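Local atomic coordinates of versicolorin reductase (Brucella melitensis, PDB entry 4NIM), a protein that probably catalyses the NAD(P)(H)-dependent oxidation or reduction of a still undefined substrate, as a member of the short-chain dehydrogenase/reductase family. Residues G158-P161 and F162-A165; L120-V123 and N124-P128; A29-A32 and R33-E37. All coordinates share one frame; numbering follows the deposited sequence.

Contact 1: G158-P161 and F162-A165; sequences GGQP and FIAA
From Q160 to I163 the backbone folds into a type I beta turn, closed by I163 N donating to Q160 O at 3.2 Å. The turn belongs to the loop that joins strand 147-153 to helix 164-183 in the Rossmann fold of this short-chain dehydrogenase, and I163 sits at the N-cap of that helix. P161 suits position i+1, the first corner, since its ring already holds phi at the value needed there and the turn asks for no N-H at that position. Ahead of the turn, G159 has a positive phi, which favours glycine.

Q160, F162 and I163 send their side chains the same way, side by side. The F162 ring leaves with CG between its backbone N and carbonyl carbon (chi1 68°), which brings CE2 to 3.5 Å from Q160 CB; ring and amide planes are turned 67° apart. I163 CG1 lies over one face of the ring, toward its rim. I163, the buried member, also touches W198 and S155. The Q160 chain bends at chi2 (93°), folding its amide back beside the isoleucine, while Q160 OE1 accepts a hydrogen bond from S155 OG. Q160 OE1 also lies 3.5 Å from I163 CD1.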
# COMPACT_ATOMS: atom_id res chain seq x y z
N GLY A 158 17.39 -2.32 -5.86
CA GLY A 158 18.30 -3.43 -5.97
C GLY A 158 18.20 -4.18 -4.66
O GLY A 158 17.68 -5.29 -4.62
N GLY A 159 18.68 -3.56 -3.59
CA GLY A 159 18.47 -4.10 -2.26
C GLY A 159 19.39 -5.19 -1.82
O GLY A 159 20.52 -5.32 -2.35
N GLN A 160 18.90 -6.00 -0.87
CA GLN A 160 19.77 -6.87 -0.06
C GLN A 160 19.74 -8.35 -0.45
O GLN A 160 18.71 -8.85 -0.86
CB GLN A 160 19.39 -6.74 1.40
CG GLN A 160 19.29 -5.33 1.91
CD GLN A 160 17.93 -4.72 1.85
OE1 GLN A 160 17.22 -4.78 0.85
NE2 GLN A 160 17.56 -4.08 2.92
N PRO A 161 20.89 -9.05 -0.32
CA PRO A 161 20.98 -10.43 -0.85
C PRO A 161 20.06 -11.40 -0.13
O PRO A 161 19.71 -12.39 -0.73
CB PRO A 161 22.44 -10.80 -0.63
CG PRO A 161 23.17 -9.53 -0.54
CD PRO A 161 22.21 -8.52 0.06
N PHE A 162 19.61 -11.07 1.09
CA PHE A 162 18.83 -12.01 1.89
C PHE A 162 17.35 -11.96 1.54
O PHE A 162 16.57 -12.79 2.01
CB PHE A 162 19.09 -11.86 3.40
CG PHE A 162 18.57 -10.58 3.97
CD1 PHE A 162 17.31 -10.50 4.49
CD2 PHE A 162 19.38 -9.46 4.01
CE1 PHE A 162 16.83 -9.32 5.02
CE2 PHE A 162 18.90 -8.25 4.54
CZ PHE A 162 17.61 -8.19 5.01
N ILE A 163 16.99 -11.02 0.66
CA ILE A 163 15.63 -10.83 0.21
C ILE A 163 15.52 -10.59 -1.30
O ILE A 163 14.82 -9.69 -1.76
CB ILE A 163 14.92 -9.68 0.99
CG1 ILE A 163 15.85 -8.48 1.25
CG2 ILE A 163 14.27 -10.17 2.27
CD1 ILE A 163 15.16 -7.36 2.01
N ALA A 164 16.13 -11.47 -2.12
CA ALA A 164 16.20 -11.20 -3.53
C ALA A 164 14.87 -11.05 -4.20
O ALA A 164 14.68 -10.08 -4.95
CB ALA A 164 17.04 -12.27 -4.27
N ALA A 165 13.97 -12.02 -4.03
CA ALA A 165 12.71 -11.98 -4.76
C ALA A 165 11.82 -10.83 -4.24
O ALA A 165 11.12 -10.16 -5.04
CB ALA A 165 11.95 -13.30 -4.61

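Contact 2: L120-V123 and N124-P128; sequences LFAV and NTRAP
The guanidinium of R126 lies with one face over A122, whose CB comes to 3.7 Å from R126 NH2; the small methyl leaves room for the flat group to settle there. R126 NE donates to a water at 2.9 Å, which in turn donates to A122 O at 2.7 Å, and R126 NH2 is hydrogen-bonded to E75 O. The bend at chi3 (72°) turns the end of the arginine back along the helix to reach these partners. The F121 ring meets T125 OG1 obliquely, through CD2 at 3.8 Å, and stacks with F117.

Residues 120-128 belong to helix 114-142 of the Rossmann fold, where a wider pi-type turn spans residues 124-126. F121 O accepts from both T125 N and R126 N, the second bond shorter at 2.8 Å and nearly linear. P128 has no N-H to give, which suits the kink: its CD rests 3.3 Å from V123 O.

N124 is buried, and an amide serves well there because both ends find partners: OD1 accepts from L103 N, while N124 ND2 is hydrogen-bonded to S169 OG. L120 runs alongside, its CD2 3.7 Å from N124 ND2.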
# COMPACT_ATOMS: atom_id res chain seq x y z
N LEU A 120 5.49 -13.82 -2.81
CA LEU A 120 5.98 -12.45 -2.80
C LEU A 120 5.40 -11.62 -3.96
O LEU A 120 4.83 -10.55 -3.73
CB LEU A 120 7.49 -12.43 -2.87
CG LEU A 120 8.15 -12.75 -1.51
CD1 LEU A 120 9.60 -13.06 -1.68
CD2 LEU A 120 8.03 -11.60 -0.51
N PHE A 121 5.52 -12.12 -5.18
CA PHE A 121 4.94 -11.39 -6.34
C PHE A 121 3.42 -11.30 -6.27
O PHE A 121 2.84 -10.30 -6.66
CB PHE A 121 5.43 -11.96 -7.66
CG PHE A 121 6.75 -11.44 -8.05
CD1 PHE A 121 7.90 -11.91 -7.44
CD2 PHE A 121 6.86 -10.39 -8.93
CE1 PHE A 121 9.12 -11.35 -7.73
CE2 PHE A 121 8.08 -9.83 -9.23
CZ PHE A 121 9.21 -10.32 -8.62
N ALA A 122 2.77 -12.36 -5.76
CA ALA A 122 1.35 -12.37 -5.66
C ALA A 122 0.84 -11.26 -4.72
O ALA A 122 -0.13 -10.57 -5.05
CB ALA A 122 0.84 -13.73 -5.17
N VAL A 123 1.49 -11.09 -3.57
CA VAL A 123 0.99 -10.13 -2.56
C VAL A 123 1.57 -8.75 -2.86
O VAL A 123 0.87 -7.77 -2.74
CB VAL A 123 1.32 -10.55 -1.11
CG1 VAL A 123 0.89 -9.47 -0.10
CG2 VAL A 123 0.66 -11.89 -0.78
N ASN A 124 2.84 -8.68 -3.26
CA ASN A 124 3.52 -7.37 -3.35
C ASN A 124 3.32 -6.64 -4.69
O ASN A 124 3.50 -5.41 -4.76
CB ASN A 124 4.99 -7.48 -3.05
CG ASN A 124 5.27 -7.92 -1.64
OD1 ASN A 124 4.42 -7.79 -0.76
ND2 ASN A 124 6.46 -8.36 -1.40
N THR A 125 2.90 -7.38 -5.72
CA THR A 125 2.85 -6.85 -7.07
C THR A 125 1.52 -7.14 -7.73
O THR A 125 0.89 -6.22 -8.26
CB THR A 125 4.02 -7.43 -7.97
OG1 THR A 125 5.28 -7.39 -7.26
CG2 THR A 125 4.12 -6.62 -9.19
N ARG A 126 1.10 -8.41 -7.75
CA ARG A 126 -0.16 -8.79 -8.42
C ARG A 126 -1.40 -8.22 -7.67
O ARG A 126 -2.36 -7.73 -8.29
CB ARG A 126 -0.26 -10.31 -8.53
CG ARG A 126 -1.38 -10.76 -9.44
CD ARG A 126 -1.33 -12.25 -9.71
NE ARG A 126 -1.71 -13.03 -8.56
CZ ARG A 126 -1.49 -14.33 -8.42
NH1 ARG A 126 -0.85 -15.00 -9.38
NH2 ARG A 126 -1.86 -14.97 -7.33
N ALA A 127 -1.39 -8.32 -6.36
CA ALA A 127 -2.53 -7.79 -5.57
C ALA A 127 -2.69 -6.29 -5.83
O ALA A 127 -3.77 -5.88 -6.25
CB ALA A 127 -2.44 -8.16 -4.12
N PRO A 128 -1.62 -5.49 -5.70
CA PRO A 128 -1.80 -4.09 -6.13
C PRO A 128 -2.30 -3.93 -7.54
O PRO A 128 -3.15 -3.08 -7.79
CB PRO A 128 -0.42 -3.50 -5.93
CG PRO A 128 0.10 -4.26 -4.72
CD PRO A 128 -0.39 -5.65 -4.90
O HOH W 1 -2.41 -11.70 -6.08

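Contact 3: A29-A32 and R33-E37; sequences AATA and RLFAE
With chi1 at -57°, T31 places CG2 anti to its own backbone N, while F35 has CG anti to its carbonyl carbon (chi1 -84°); the two side chains therefore run side by side, and the methyl comes over one face of the ring. The result is a CH-pi contact, T31 CG2 lying 4.2 Å from the centroid of the F35 ring, 22° off the normal and shifted toward the rim on the side of CE1 and CZ. Threonine suits this place because its two branches do different work: CG2 meets the aromatic face, while OG1 hydrogen-bonds to L27 O one turn earlier, so that the hydroxyl is satisfied within a buried setting. The ring also packs near its own helix backbone, with F35 CD1 3.3 Å from T31 O.

These residues belong to helix 26-37, the connection in the first beta-alpha-beta unit of the Rossmann fold, between strands 17-20 and 42-47. Regular i to i+4 hydrogen bonds run along it, R33 N to A29 O, L34 N to A30 O, F35 N to T31 O and A36 N to A32 O, each 2.9 Å long. F35 and A32 face the sheet, both touching I20. T31 and L34 meet A238 of helix 234-245, whereas A32 and A36 abut L60 and L63 of helix 50-63, where small alanines let the two helices draw near.

R33 is exposed, and its chain bends to fold back over the preceding turn. One face of the R33 guanidinium then covers the backbone: A29 O sits beneath its centre, 3.8 Å from the plane, and A30 N lies nearer the rim. At the end of the arginine, R33 NH1 stands 3.7 Å from A29 CB, and R33 NH2 approaches A30 CA at 3.6 Å.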
# COMPACT_ATOMS: atom_id res chain seq x y z
N ALA A 29 -3.30 -0.60 9.55
CA ALA A 29 -4.23 -0.23 10.64
C ALA A 29 -3.98 1.18 11.12
O ALA A 29 -4.93 1.94 11.38
CB ALA A 29 -4.09 -1.19 11.81
N ALA A 30 -2.70 1.52 11.27
CA ALA A 30 -2.31 2.88 11.62
C ALA A 30 -2.86 3.90 10.60
O ALA A 30 -3.38 4.98 10.98
CB ALA A 30 -0.80 2.99 11.74
N THR A 31 -2.74 3.54 9.33
CA THR A 31 -3.25 4.38 8.25
C THR A 31 -4.79 4.53 8.37
O THR A 31 -5.33 5.65 8.25
CB THR A 31 -2.82 3.81 6.86
OG1 THR A 31 -1.38 3.72 6.81
CG2 THR A 31 -3.31 4.68 5.75
N ALA A 32 -5.50 3.42 8.59
CA ALA A 32 -6.95 3.45 8.66
C ALA A 32 -7.39 4.32 9.87
O ALA A 32 -8.24 5.18 9.71
CB ALA A 32 -7.56 2.03 8.76
N ARG A 33 -6.75 4.12 11.02
CA ARG A 33 -6.99 4.94 12.20
C ARG A 33 -6.79 6.43 11.93
O ARG A 33 -7.63 7.26 12.30
CB ARG A 33 -6.11 4.50 13.37
CG ARG A 33 -6.57 3.19 14.01
CD ARG A 33 -6.02 3.02 15.43
NE ARG A 33 -4.57 2.86 15.34
CZ ARG A 33 -3.94 1.70 15.13
NH1 ARG A 33 -4.64 0.56 15.05
NH2 ARG A 33 -2.61 1.68 15.01
N LEU A 34 -5.68 6.79 11.28
CA LEU A 34 -5.44 8.19 10.97
C LEU A 34 -6.53 8.74 10.02
O LEU A 34 -7.01 9.88 10.18
CB LEU A 34 -4.05 8.36 10.33
CG LEU A 34 -3.72 9.80 9.97
CD1 LEU A 34 -3.71 10.68 11.23
CD2 LEU A 34 -2.41 9.90 9.20
N PHE A 35 -6.90 7.94 9.03
CA PHE A 35 -7.91 8.35 8.05
C PHE A 35 -9.23 8.65 8.78
O PHE A 35 -9.86 9.64 8.49
CB PHE A 35 -8.14 7.31 6.99
CG PHE A 35 -7.15 7.38 5.85
CD1 PHE A 35 -5.89 7.97 6.02
CD2 PHE A 35 -7.48 6.88 4.61
CE1 PHE A 35 -5.01 8.06 4.95
CE2 PHE A 35 -6.57 6.95 3.54
CZ PHE A 35 -5.35 7.54 3.72
N ALA A 36 -9.62 7.78 9.70
CA ALA A 36 -10.83 8.01 10.52
C ALA A 36 -10.70 9.27 11.38
O ALA A 36 -11.64 10.12 11.46
CB ALA A 36 -11.09 6.78 11.38
N GLU A 37 -9.55 9.42 12.02
CA GLU A 37 -9.27 10.61 12.83
C GLU A 37 -9.38 11.88 12.00
O GLU A 37 -9.76 12.93 12.51
CB GLU A 37 -7.90 10.51 13.51
CG GLU A 37 -7.83 9.42 14.59
CD GLU A 37 -6.42 9.19 15.17
OE1 GLU A 37 -5.40 9.42 14.48
OE2 GLU A 37 -6.32 8.77 16.35

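How the contacts relate
Along the chain contact 3 comes first, on helix 26-37, then contact 2 in helix 114-142, and last contact 1, at the start of helix 164-183. Contacts 1 and 2 have centres about 16 Å apart and touch: A165 O lies 3.6 Å from F121 CE1, and A165 CB 3.8 Å from L120 CD1, where the two helices pack together. Contact 3 lies across the chain's centre from both, its centre about 31 Å from that of contact 1 and 23 Å from that of contact 2. All three helices connect strands of the same seven-stranded parallel sheet, so the contacts sample both halves of one Rossmann fold.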